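Local coordinates for AP endonuclease, family protein 2 (PDB 5TNV) that binds a magnesium ion in a xylose isomerase-like TIM barrel and may have endonuclease activity, at residues A[76-81]-A[87-92]; A[197-202]-A[207-212]; A[125-130]-A[180-185]; A[151-154]-A[158-161]. All coordinates share one frame; numbering follows the deposited sequence.

Contact 1: A[76-81]-A[87-92]; sequences VPLAAL and EEFRTV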
loop_
_atom_site.group_PDB
_atom_site.type_symbol
_atom_site.label_atom_id
_atom_site.label_comp_id
_atom_site.label_asym_id
_atom_site.label_seq_id
_atom_site.Cartn_x
_atom_site.Cartn_y
_atom_site.Cartn_z
ATOM N N VAL A 76 -0.554 -0.239 -29.809
ATOM C CA VAL A 76 -0.871 -0.401 -31.230
ATOM C C VAL A 76 -1.424 0.930 -31.759
ATOM O O VAL A 76 -2.433 1.405 -31.214
ATOM C CB VAL A 76 -1.883 -1.538 -31.422
ATOM C CG1 VAL A 76 -2.313 -1.615 -32.872
ATOM C CG2 VAL A 76 -1.361 -2.880 -30.926
ATOM N N PRO A 77 -0.811 1.523 -32.770
ATOM C CA PRO A 77 -1.233 2.851 -33.225
ATOM C C PRO A 77 -2.372 2.739 -34.199
ATOM O O PRO A 77 -2.149 2.633 -35.442
ATOM C CB PRO A 77 0.016 3.416 -33.845
ATOM C CG PRO A 77 0.701 2.198 -34.434
ATOM C CD PRO A 77 0.428 1.126 -33.436
ATOM N N LEU A 78 -3.587 2.791 -33.708
ATOM C CA LEU A 78 -4.759 2.575 -34.556
ATOM C C LEU A 78 -4.849 3.594 -35.693
ATOM O O LEU A 78 -5.292 3.233 -36.782
ATOM C CB LEU A 78 -6.052 2.576 -33.733
ATOM C CG LEU A 78 -6.148 1.485 -32.673
ATOM C CD1 LEU A 78 -7.450 1.619 -31.902
ATOM C CD2 LEU A 78 -6.040 0.080 -33.232
ATOM N N ALA A 79 -4.438 4.836 -35.464
ATOM C CA ALA A 79 -4.510 5.833 -36.512
ATOM C C ALA A 79 -3.591 5.502 -37.690
ATOM O O ALA A 79 -3.790 6.001 -38.777
ATOM C CB ALA A 79 -4.203 7.209 -35.923
ATOM N N ALA A 80 -2.554 4.718 -37.455
ATOM C CA ALA A 80 -1.538 4.387 -38.449
ATOM C C ALA A 80 -1.801 3.080 -39.172
ATOM O O ALA A 80 -1.200 2.841 -40.199
ATOM C CB ALA A 80 -0.152 4.324 -37.806
ATOM N N LEU A 81 -2.637 2.207 -38.642
ATOM C CA LEU A 81 -2.881 0.914 -39.287
ATOM C C LEU A 81 -3.677 1.049 -40.545
ATOM O O LEU A 81 -4.557 1.905 -40.692
ATOM C CB LEU A 81 -3.638 -0.025 -38.326
ATOM C CG LEU A 81 -2.893 -0.521 -37.089
ATOM C CD1 LEU A 81 -3.818 -1.462 -36.319
ATOM C CD2 LEU A 81 -1.579 -1.201 -37.418
ATOM N N GLU A 87 -9.133 -4.325 -38.993
ATOM C CA GLU A 87 -10.042 -5.439 -38.831
ATOM C C GLU A 87 -9.369 -6.648 -38.177
ATOM O O GLU A 87 -10.039 -7.322 -37.386
ATOM C CB GLU A 87 -10.738 -5.784 -40.173
ATOM C CG GLU A 87 -11.662 -4.720 -40.720
ATOM C CD GLU A 87 -12.722 -4.240 -39.719
ATOM O OE1 GLU A 87 -13.233 -5.123 -38.985
ATOM O OE2 GLU A 87 -12.990 -3.009 -39.674
ATOM N N GLU A 88 -8.082 -6.895 -38.408
ATOM C CA GLU A 88 -7.357 -7.915 -37.694
ATOM C C GLU A 88 -7.405 -7.632 -36.182
ATOM O O GLU A 88 -7.626 -8.519 -35.345
ATOM C CB GLU A 88 -5.926 -8.026 -38.149
ATOM C CG GLU A 88 -5.573 -8.563 -39.455
ATOM C CD GLU A 88 -4.132 -8.791 -39.801
ATOM O OE1 GLU A 88 -3.370 -8.733 -38.915
ATOM O OE2 GLU A 88 -3.845 -9.031 -41.022
ATOM N N PHE A 89 -7.144 -6.363 -35.840
ATOM C CA PHE A 89 -7.181 -5.922 -34.455
ATOM C C PHE A 89 -8.565 -6.087 -33.845
ATOM O O PHE A 89 -8.706 -6.579 -32.731
ATOM C CB PHE A 89 -6.725 -4.450 -34.432
ATOM C CG PHE A 89 -6.763 -3.857 -33.037
ATOM C CD1 PHE A 89 -5.683 -3.956 -32.177
ATOM C CD2 PHE A 89 -7.865 -3.188 -32.583
ATOM C CE1 PHE A 89 -5.749 -3.392 -30.893
ATOM C CE2 PHE A 89 -7.991 -2.664 -31.316
ATOM C CZ PHE A 89 -6.903 -2.794 -30.447
ATOM N N ARG A 90 -9.599 -5.659 -34.580
ATOM C CA ARG A 90 -10.962 -5.740 -34.096
ATOM C C ARG A 90 -11.321 -7.176 -33.730
ATOM O O ARG A 90 -11.999 -7.464 -32.723
ATOM C CB ARG A 90 -11.956 -5.182 -35.104
ATOM C CG ARG A 90 -13.302 -4.778 -34.534
ATOM C CD ARG A 90 -14.217 -4.292 -35.627
ATOM N NE ARG A 90 -13.729 -3.218 -36.526
ATOM C CZ ARG A 90 -13.750 -1.927 -36.184
ATOM N NH1 ARG A 90 -14.115 -1.498 -34.998
ATOM N NH2 ARG A 90 -13.338 -1.007 -37.007
ATOM N N THR A 91 -10.881 -8.145 -34.566
ATOM C CA THR A 91 -11.167 -9.545 -34.345
ATOM C C THR A 91 -10.513 -10.030 -33.025
ATOM O O THR A 91 -11.179 -10.668 -32.227
ATOM C CB THR A 91 -10.667 -10.387 -35.503
ATOM O OG1 THR A 91 -11.434 -9.981 -36.647
ATOM C CG2 THR A 91 -10.921 -11.856 -35.288
ATOM N N VAL A 92 -9.227 -9.708 -32.827
ATOM C CA VAL A 92 -8.603 -10.217 -31.578
ATOM C C VAL A 92 -9.129 -9.501 -30.359
ATOM O O VAL A 92 -9.270 -10.139 -29.308
ATOM C CB VAL A 92 -7.072 -10.252 -31.612
ATOM C CG1 VAL A 92 -6.579 -11.206 -32.693
ATOM C CG2 VAL A 92 -6.449 -8.922 -31.796
#

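Contact 2: A[197-202]-A[207-212]; sequences DTYIGT and VAFIKD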
loop_
_atom_site.group_PDB
_atom_site.type_symbol
_atom_site.label_atom_id
_atom_site.label_comp_id
_atom_site.label_asym_id
_atom_site.label_seq_id
_atom_site.Cartn_x
_atom_site.Cartn_y
_atom_site.Cartn_z
ATOM N N ASP A 197 2.211 21.858 -15.959
ATOM C CA ASP A 197 3.059 22.721 -16.796
ATOM C C ASP A 197 2.467 22.933 -18.176
ATOM O O ASP A 197 3.199 23.316 -19.106
ATOM C CB ASP A 197 4.504 22.229 -16.851
ATOM C CG ASP A 197 5.128 21.968 -15.495
ATOM O OD1 ASP A 197 4.887 22.779 -14.553
ATOM O OD2 ASP A 197 5.839 20.943 -15.359
ATOM N N THR A 198 1.166 22.717 -18.303
ATOM C CA THR A 198 0.427 22.934 -19.545
ATOM C C THR A 198 -0.641 23.991 -19.382
ATOM O O THR A 198 -0.917 24.470 -18.263
ATOM C CB THR A 198 -0.233 21.640 -20.080
ATOM O OG1 THR A 198 -1.388 21.298 -19.298
ATOM C CG2 THR A 198 0.765 20.487 -20.168
ATOM N N TYR A 199 -1.328 24.304 -20.490
ATOM C CA TYR A 199 -2.448 25.234 -20.446
ATOM C C TYR A 199 -3.505 24.848 -19.417
ATOM O O TYR A 199 -4.272 25.708 -18.983
ATOM C CB TYR A 199 -3.163 25.361 -21.826
ATOM C CG TYR A 199 -2.202 25.750 -22.946
ATOM C CD1 TYR A 199 -1.445 26.935 -22.888
ATOM C CD2 TYR A 199 -2.037 24.935 -24.055
ATOM C CE1 TYR A 199 -0.579 27.281 -23.899
ATOM C CE2 TYR A 199 -1.154 25.266 -25.044
ATOM C CZ TYR A 199 -0.437 26.438 -24.988
ATOM O OH TYR A 199 0.463 26.694 -25.990
ATOM N N ILE A 200 -3.598 23.561 -19.099
ATOM C CA ILE A 200 -4.624 23.036 -18.199
ATOM C C ILE A 200 -3.958 22.304 -17.018
ATOM O O ILE A 200 -4.394 21.249 -16.560
ATOM C CB ILE A 200 -5.673 22.197 -18.965
ATOM C CG1 ILE A 200 -5.050 21.010 -19.697
ATOM C CG2 ILE A 200 -6.466 23.131 -19.897
ATOM C CD1 ILE A 200 -6.057 20.121 -20.415
ATOM N N GLY A 201 -2.920 22.955 -16.474
ATOM C CA GLY A 201 -2.061 22.414 -15.432
ATOM C C GLY A 201 -2.361 22.823 -14.021
ATOM O O GLY A 201 -1.613 22.437 -13.100
ATOM N N THR A 202 -3.442 23.597 -13.808
ATOM C CA THR A 202 -3.979 23.898 -12.504
ATOM C C THR A 202 -5.500 23.865 -12.630
ATOM O O THR A 202 -6.011 24.050 -13.743
ATOM C CB THR A 202 -3.590 25.293 -11.959
ATOM O OG1 THR A 202 -4.334 26.272 -12.686
ATOM C CG2 THR A 202 -2.112 25.551 -12.127
ATOM N N VAL A 207 -10.303 25.299 -15.790
ATOM C CA VAL A 207 -11.637 25.869 -15.908
ATOM C C VAL A 207 -11.695 27.025 -16.890
ATOM O O VAL A 207 -12.593 27.135 -17.745
ATOM C CB VAL A 207 -12.195 26.288 -14.499
ATOM C CG1 VAL A 207 -13.525 27.033 -14.611
ATOM C CG2 VAL A 207 -12.395 25.074 -13.584
ATOM N N ALA A 208 -10.709 27.908 -16.832
ATOM C CA ALA A 208 -10.686 29.056 -17.731
ATOM C C ALA A 208 -10.524 28.576 -19.182
ATOM O O ALA A 208 -11.118 29.157 -20.110
ATOM C CB ALA A 208 -9.616 30.036 -17.378
ATOM N N PHE A 209 -9.733 27.515 -19.362
ATOM C CA PHE A 209 -9.490 26.995 -20.715
ATOM C C PHE A 209 -10.773 26.392 -21.275
ATOM O O PHE A 209 -11.157 26.677 -22.430
ATOM C CB PHE A 209 -8.357 26.005 -20.709
ATOM C CG PHE A 209 -7.840 25.603 -22.080
ATOM C CD1 PHE A 209 -8.376 24.561 -22.819
ATOM C CD2 PHE A 209 -6.756 26.293 -22.628
ATOM C CE1 PHE A 209 -7.866 24.237 -24.058
ATOM C CE2 PHE A 209 -6.228 25.959 -23.873
ATOM C CZ PHE A 209 -6.800 24.933 -24.577
ATOM N N ILE A 210 -11.470 25.561 -20.500
ATOM C CA ILE A 210 -12.674 24.924 -21.023
ATOM C C ILE A 210 -13.758 25.978 -21.276
ATOM O O ILE A 210 -14.513 25.907 -22.243
ATOM C CB ILE A 210 -13.148 23.751 -20.141
ATOM C CG1 ILE A 210 -14.128 22.863 -20.902
ATOM C CG2 ILE A 210 -13.735 24.210 -18.843
ATOM C CD1 ILE A 210 -13.501 22.108 -22.050
ATOM N N LYS A 211 -13.803 27.021 -20.449
ATOM C CA LYS A 211 -14.745 28.114 -20.702
ATOM C C LYS A 211 -14.393 28.867 -21.975
ATOM O O LYS A 211 -15.259 29.200 -22.789
ATOM C CB LYS A 211 -14.723 29.089 -19.482
ATOM C CG LYS A 211 -15.484 28.482 -18.265
ATOM C CD LYS A 211 -15.718 29.470 -17.148
ATOM C CE LYS A 211 -16.426 28.807 -15.977
ATOM N NZ LYS A 211 -17.923 28.874 -15.981
ATOM N N ASP A 212 -13.118 29.124 -22.207
ATOM C CA ASP A 212 -12.690 29.795 -23.427
ATOM C C ASP A 212 -12.970 28.943 -24.663
ATOM O O ASP A 212 -13.355 29.499 -25.705
ATOM C CB ASP A 212 -11.204 30.167 -23.375
ATOM C CG ASP A 212 -10.918 31.328 -22.478
ATOM O OD1 ASP A 212 -11.806 32.153 -22.168
ATOM O OD2 ASP A 212 -9.730 31.507 -22.109
#

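Contact 3: A[125-130]-A[180-185]; sequences RLIDLA and GDHART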
loop_
_atom_site.group_PDB
_atom_site.type_symbol
_atom_site.label_atom_id
_atom_site.label_comp_id
_atom_site.label_asym_id
_atom_site.label_seq_id
_atom_site.Cartn_x
_atom_site.Cartn_y
_atom_site.Cartn_z
ATOM N N ARG A 125 -8.438 11.183 -37.129
ATOM C CA ARG A 125 -8.584 9.767 -37.505
ATOM C C ARG A 125 -9.173 8.957 -36.347
ATOM O O ARG A 125 -10.039 8.085 -36.557
ATOM C CB ARG A 125 -7.274 9.205 -37.973
ATOM C CG ARG A 125 -6.802 9.642 -39.313
ATOM C CD ARG A 125 -5.573 8.932 -39.854
ATOM N NE ARG A 125 -5.881 7.537 -40.052
ATOM C CZ ARG A 125 -6.561 7.004 -41.065
ATOM N NH1 ARG A 125 -7.000 7.843 -42.010
ATOM N NH2 ARG A 125 -6.775 5.681 -41.102
ATOM N N LEU A 126 -8.684 9.214 -35.135
ATOM C CA LEU A 126 -9.202 8.503 -33.954
ATOM C C LEU A 126 -10.667 8.837 -33.686
ATOM O O LEU A 126 -11.436 7.958 -33.274
ATOM C CB LEU A 126 -8.329 8.763 -32.751
ATOM C CG LEU A 126 -6.899 8.239 -32.844
ATOM C CD1 LEU A 126 -6.084 8.692 -31.642
ATOM C CD2 LEU A 126 -6.862 6.720 -32.921
ATOM N N ILE A 127 -11.099 10.074 -33.941
ATOM C CA ILE A 127 -12.504 10.440 -33.829
ATOM C C ILE A 127 -13.348 9.666 -34.824
ATOM O O ILE A 127 -14.474 9.293 -34.480
ATOM C CB ILE A 127 -12.666 11.961 -33.908
ATOM C CG1 ILE A 127 -12.058 12.656 -32.685
ATOM C CG2 ILE A 127 -14.129 12.351 -34.121
ATOM C CD1 ILE A 127 -11.940 14.160 -32.783
ATOM N N ASP A 128 -12.862 9.415 -36.033
ATOM C CA ASP A 128 -13.581 8.544 -36.947
ATOM C C ASP A 128 -13.570 7.085 -36.572
ATOM O O ASP A 128 -14.569 6.409 -36.754
ATOM C CB ASP A 128 -13.031 8.719 -38.404
ATOM C CG ASP A 128 -13.586 9.982 -39.022
ATOM O OD1 ASP A 128 -14.708 10.457 -38.705
ATOM O OD2 ASP A 128 -12.872 10.531 -39.876
ATOM N N LEU A 129 -12.478 6.589 -35.979
ATOM C CA LEU A 129 -12.414 5.203 -35.559
ATOM C C LEU A 129 -13.249 4.904 -34.332
ATOM O O LEU A 129 -13.819 3.789 -34.190
ATOM C CB LEU A 129 -10.941 4.779 -35.288
ATOM C CG LEU A 129 -10.127 4.576 -36.577
ATOM C CD1 LEU A 129 -8.637 4.643 -36.303
ATOM C CD2 LEU A 129 -10.499 3.248 -37.209
ATOM N N ALA A 130 -13.320 5.851 -33.408
ATOM C CA ALA A 130 -13.938 5.592 -32.097
ATOM C C ALA A 130 -15.319 5.028 -32.183
ATOM O O ALA A 130 -15.633 4.035 -31.519
ATOM C CB ALA A 130 -13.843 6.858 -31.269
ATOM N N GLY A 180 -13.464 19.180 -31.489
ATOM C CA GLY A 180 -14.788 19.085 -30.907
ATOM C C GLY A 180 -15.915 19.075 -31.942
ATOM O O GLY A 180 -16.904 18.337 -31.775
ATOM N N ASP A 181 -15.808 19.887 -33.003
ATOM C CA ASP A 181 -16.817 19.839 -34.063
ATOM C C ASP A 181 -16.943 18.442 -34.646
ATOM O O ASP A 181 -18.055 17.928 -34.882
ATOM C CB ASP A 181 -16.527 20.850 -35.158
ATOM C CG ASP A 181 -16.630 22.296 -34.812
ATOM O OD1 ASP A 181 -17.297 22.623 -33.821
ATOM O OD2 ASP A 181 -16.060 23.103 -35.563
ATOM N N HIS A 182 -15.803 17.811 -34.903
ATOM C CA HIS A 182 -15.763 16.457 -35.499
ATOM C C HIS A 182 -16.341 15.434 -34.527
ATOM O O HIS A 182 -17.131 14.574 -34.915
ATOM C CB HIS A 182 -14.365 16.169 -36.004
ATOM C CG HIS A 182 -14.216 14.931 -36.817
ATOM N ND1 HIS A 182 -12.968 14.542 -37.241
ATOM C CD2 HIS A 182 -15.107 14.031 -37.293
ATOM C CE1 HIS A 182 -13.146 13.415 -37.953
ATOM N NE2 HIS A 182 -14.405 13.099 -37.995
ATOM N N ALA A 183 -15.910 15.549 -33.271
ATOM C CA ALA A 183 -16.472 14.648 -32.234
ATOM C C ALA A 183 -17.982 14.739 -32.181
ATOM O O ALA A 183 -18.691 13.732 -32.162
ATOM C CB ALA A 183 -15.805 14.973 -30.880
ATOM N N ARG A 184 -18.498 15.988 -32.108
ATOM C CA ARG A 184 -19.942 16.181 -32.034
ATOM C C ARG A 184 -20.682 15.510 -33.185
ATOM O O ARG A 184 -21.660 14.798 -33.015
ATOM C CB ARG A 184 -20.277 17.662 -31.989
ATOM C CG ARG A 184 -21.726 17.952 -31.665
ATOM C CD ARG A 184 -22.247 19.294 -32.020
ATOM N NE ARG A 184 -21.764 20.416 -31.324
ATOM C CZ ARG A 184 -21.055 21.440 -31.826
ATOM N NH1 ARG A 184 -20.756 22.389 -30.965
ATOM N NH2 ARG A 184 -20.620 21.564 -33.074
ATOM N N THR A 185 -20.175 15.716 -34.392
ATOM C CA THR A 185 -20.783 15.095 -35.586
ATOM C C THR A 185 -20.813 13.578 -35.474
ATOM O O THR A 185 -21.752 12.937 -35.955
ATOM C CB THR A 185 -19.992 15.540 -36.813
ATOM O OG1 THR A 185 -20.143 16.957 -36.887
ATOM C CG2 THR A 185 -20.485 14.856 -38.094
#

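Contact 4: A[151-154]-A[158-161]; sequences EKQI and LVQG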
loop_
_atom_site.group_PDB
_atom_site.type_symbol
_atom_site.label_atom_id
_atom_site.label_comp_id
_atom_site.label_asym_id
_atom_site.label_seq_id
_atom_site.Cartn_x
_atom_site.Cartn_y
_atom_site.Cartn_z
ATOM N N GLU A 151 14.108 11.743 -18.089
ATOM C CA GLU A 151 14.319 10.299 -18.246
ATOM C C GLU A 151 15.378 9.741 -17.279
ATOM O O GLU A 151 15.349 8.548 -16.989
ATOM C CB GLU A 151 14.688 9.973 -19.696
ATOM C CG GLU A 151 13.538 10.168 -20.655
ATOM C CD GLU A 151 13.918 10.006 -22.108
ATOM O OE1 GLU A 151 15.065 10.302 -22.452
ATOM O OE2 GLU A 151 13.007 9.613 -22.848
ATOM N N LYS A 152 16.264 10.556 -16.766
ATOM C CA LYS A 152 17.289 10.123 -15.829
ATOM C C LYS A 152 16.748 10.012 -14.393
ATOM O O LYS A 152 17.377 9.380 -13.555
ATOM C CB LYS A 152 18.491 11.046 -15.836
ATOM C CG LYS A 152 19.293 10.882 -17.152
ATOM C CD LYS A 152 20.767 11.000 -16.964
ATOM C CE LYS A 152 21.557 10.157 -17.923
ATOM N NZ LYS A 152 22.224 8.958 -17.351
ATOM N N GLN A 153 15.611 10.621 -14.087
ATOM C CA GLN A 153 15.145 10.712 -12.713
ATOM C C GLN A 153 14.454 9.421 -12.249
ATOM O O GLN A 153 13.995 8.611 -13.068
ATOM C CB GLN A 153 14.142 11.873 -12.567
ATOM C CG GLN A 153 14.647 13.205 -13.032
ATOM C CD GLN A 153 15.863 13.625 -12.307
ATOM O OE1 GLN A 153 15.849 13.703 -11.067
ATOM N NE2 GLN A 153 16.892 13.957 -13.081
ATOM N N ILE A 154 14.331 9.266 -10.957
ATOM C CA ILE A 154 13.575 8.140 -10.388
ATOM C C ILE A 154 12.110 8.153 -10.845
ATOM O O ILE A 154 11.526 7.100 -11.083
ATOM C CB ILE A 154 13.757 8.176 -8.872
ATOM C CG1 ILE A 154 15.202 7.698 -8.533
ATOM C CG2 ILE A 154 12.706 7.342 -8.125
ATOM C CD1 ILE A 154 15.629 7.984 -7.105
ATOM N N LEU A 158 9.859 14.438 -11.208
ATOM C CA LEU A 158 10.749 15.051 -10.235
ATOM C C LEU A 158 11.462 16.272 -10.768
ATOM O O LEU A 158 11.991 17.037 -9.950
ATOM C CB LEU A 158 11.751 14.025 -9.704
ATOM C CG LEU A 158 11.149 12.861 -8.954
ATOM C CD1 LEU A 158 12.248 11.899 -8.476
ATOM C CD2 LEU A 158 10.285 13.297 -7.756
ATOM N N VAL A 159 11.497 16.470 -12.084
ATOM C CA VAL A 159 12.079 17.688 -12.663
ATOM C C VAL A 159 11.067 18.177 -13.712
ATOM O O VAL A 159 10.351 17.397 -14.336
ATOM C CB VAL A 159 13.482 17.559 -13.218
ATOM C CG1 VAL A 159 14.538 17.057 -12.231
ATOM C CG2 VAL A 159 13.433 16.669 -14.426
ATOM N N GLN A 160 11.037 19.460 -13.907
ATOM C CA GLN A 160 10.185 20.069 -14.922
ATOM C C GLN A 160 10.708 19.723 -16.297
ATOM O O GLN A 160 11.919 19.736 -16.527
ATOM C CB GLN A 160 10.193 21.597 -14.717
ATOM C CG GLN A 160 9.158 22.322 -15.525
ATOM C CD GLN A 160 9.138 23.792 -15.199
ATOM O OE1 GLN A 160 8.245 24.236 -14.463
ATOM N NE2 GLN A 160 10.122 24.501 -15.685
ATOM N N GLY A 161 9.834 19.398 -17.201
ATOM C CA GLY A 161 10.139 19.124 -18.593
ATOM C C GLY A 161 9.520 20.163 -19.490
ATOM O O GLY A 161 9.696 21.381 -19.302
#

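Contact 1: A[76-81]-A[87-92]
The phenyl ring of F89 takes the methyl CD2 of L78 over the middle of one face, while V76 reaches the same ring obliquely. The evidence for a CH-pi contact is direct: L78 CD2 lies 3.8 Å from the centroid of the F89 ring and only 9° off the ring normal, and all six ring carbons are at much the same distance from it. V76 is a lighter neighbour, with CG1 4.2 Å from F89 CD1. In the TIM barrel this is the connection after strand 68-70 folding back on the outer helix it leads into, helix 83-95. F89 holds its CG anti to the backbone N (chi1 178°), which sends the ring out from the helix to the loop. L78 and F89 cross at about a right angle, so a methyl, rather than the length of the leucine, presses on the ring. V76 and F89 instead slide past each other in opposite directions, and the valine meets the ring with one branch, CG1. All three residues are buried, and no hydrogen bond joins the segments; F133 of helix 116-133 also touches F89, and W54 of helix 51-63 meets V76. L78 has further apolar neighbours in P71 and in I86, the latter on the same helix as F89.

The loop has a tight turn of its own, in which A80 N donates to P77 O at 2.9 Å.

Contact 2: A[197-202]-A[207-212]
Apolar packing alone joins I200 and Y199 to F209, with no hydrogen bond across the two segments. The closest approach is I200 CG2 to F209 CB, 3.5 Å, and the same methyl lies 3.6 Å from F209 CG, at the root of the ring. Farther out, Y199 CB touches F209 CE2 at 3.7 Å. Both approach the phenyl obliquely, and Y199 does so with its CB rather than its ring, so no ring stack is involved. I200 carries CG1 between its backbone N and carbonyl carbon (chi1 59°), which leaves CG2 beside the backbone N and directed at F209. F209, with CG anti to its own N, extends to meet it.

Polar interactions shape the loop itself. T198 OG1 accepts from I200 N at 3.2 Å, with an N-H...O angle of 152°; this is an ST turn, and it probably helps hold the backbone from which I200 projects. At the end of the loop T202 is the N-cap of helix 203-213, its OG1 bonding to D205 N. The hydroxyl of Y199 is engaged elsewhere, with D165 O, and its ring makes an edge-to-face contact with F142.

The loop follows strand 189-193, which supplies the magnesium ligand E193; the side chain of I200 comes within about 6 Å of that of E193, and about 10 Å from the metal. F209 is wedged between this strand, through L192, and helix 169-185, through R169 and I173, while next to it I210 packs on V218 and L220 of strand 218-221.

Contact 3: A[125-130]-A[180-185]
H182 presents its imidazole to helix 116-133 in two ways at once: a face to I127 and an N-H to D128. I127 CG2 stands over the centre of the ring, 3.7 Å from the centroid of H182 and 11° from the ring normal, which is the geometry of a CH-pi contact. CG2 lies anti to the backbone N of I127, which places this branch methyl over the imidazole, while I127 CD1 goes on to A183 CB at 4.4 Å. The I127 and H182 side chains slide past each other in opposite directions.

The D128 and H182 side chains cross at about a right angle, the carboxylate at the edge of the ring and its plane turned 70° from it. H182 NE2 donates to D128 OD1 at 2.8 Å, reaching the oxygen from above the carboxylate plane. N186 ND2 is hydrogen-bonded to both D128 OD1 and I127 O. At its other nitrogen, H182 ND1 is hydrogen-bonded to H124 ND1, so both nitrogens are engaged, and the carboxylate probably favours keeping a proton on NE2.

Helices 116-133 and 169-185 are outer helices of the TIM barrel and run nearly parallel here, the short segments inclined by 12° with their axes 9.6 Å apart. I127 and A183 are buried on the barrel side, where I127 also rests on V138 of strand 137-141, whereas D128 is exposed.

Contact 4: A[151-154]-A[158-161]
Q153 and V159 make the closer half of this contact, crossing at about a right angle. V159 CG1 lies 3.7 Å from Q153 CD and only slightly farther from the amide's two polar atoms, while V159 CG2 reaches Q153 CG at 3.9 Å. The glutamine can lie this way because its chain bends at CB-CG (chi2 -59°), folding back so that NE2 bonds to E149 O of the preceding helical turn instead of reaching across the contact. Q153 thus offers V159 a surface of carbon and amide rather than a polar partner.

Looser packing follows at L158, whose CD1 meets I154 CB at 4.0 Å; its CB is 4.3 Å from Q153 CB. No hydrogen bond joins the segments. They belong to the long connection from strand 137-141 to helix 169-185 of the TIM barrel, at and just after helix 148-152. The solvent side is bordered by exposed residues such as E151.

Part of the same surface is covered by a second subunit, another copy of the protein. I154 O is hydrogen-bonded to Y278 OH of that subunit, whose F260 packs on I154 and whose P262 touches both Q153 and L158.

Overall arrangement
Along the chain contact 1 comes first, then contact 3, which encloses contact 4 in the 49 residues between its segments; contact 2 follows. Contacts 1 and 3 are neighbours, centres 17 Å apart and joined by A79 O to R125 NE at 2.9 Å, a probable hydrogen bond. Contacts 2 and 4, centres 23 Å apart, touch where D197 OD2 lies 3.6 Å from Q160 CG. Contacts 1 and 2 lie on opposite sides of the chain's centre. Helix 169-185 links contact 3 with contact 2, whose F209 it covers. Contacts 1 and 3 lie on outer helices, contact 2 ties a loop near the magnesium site to helix 203-213, and contact 4 reaches a second subunit.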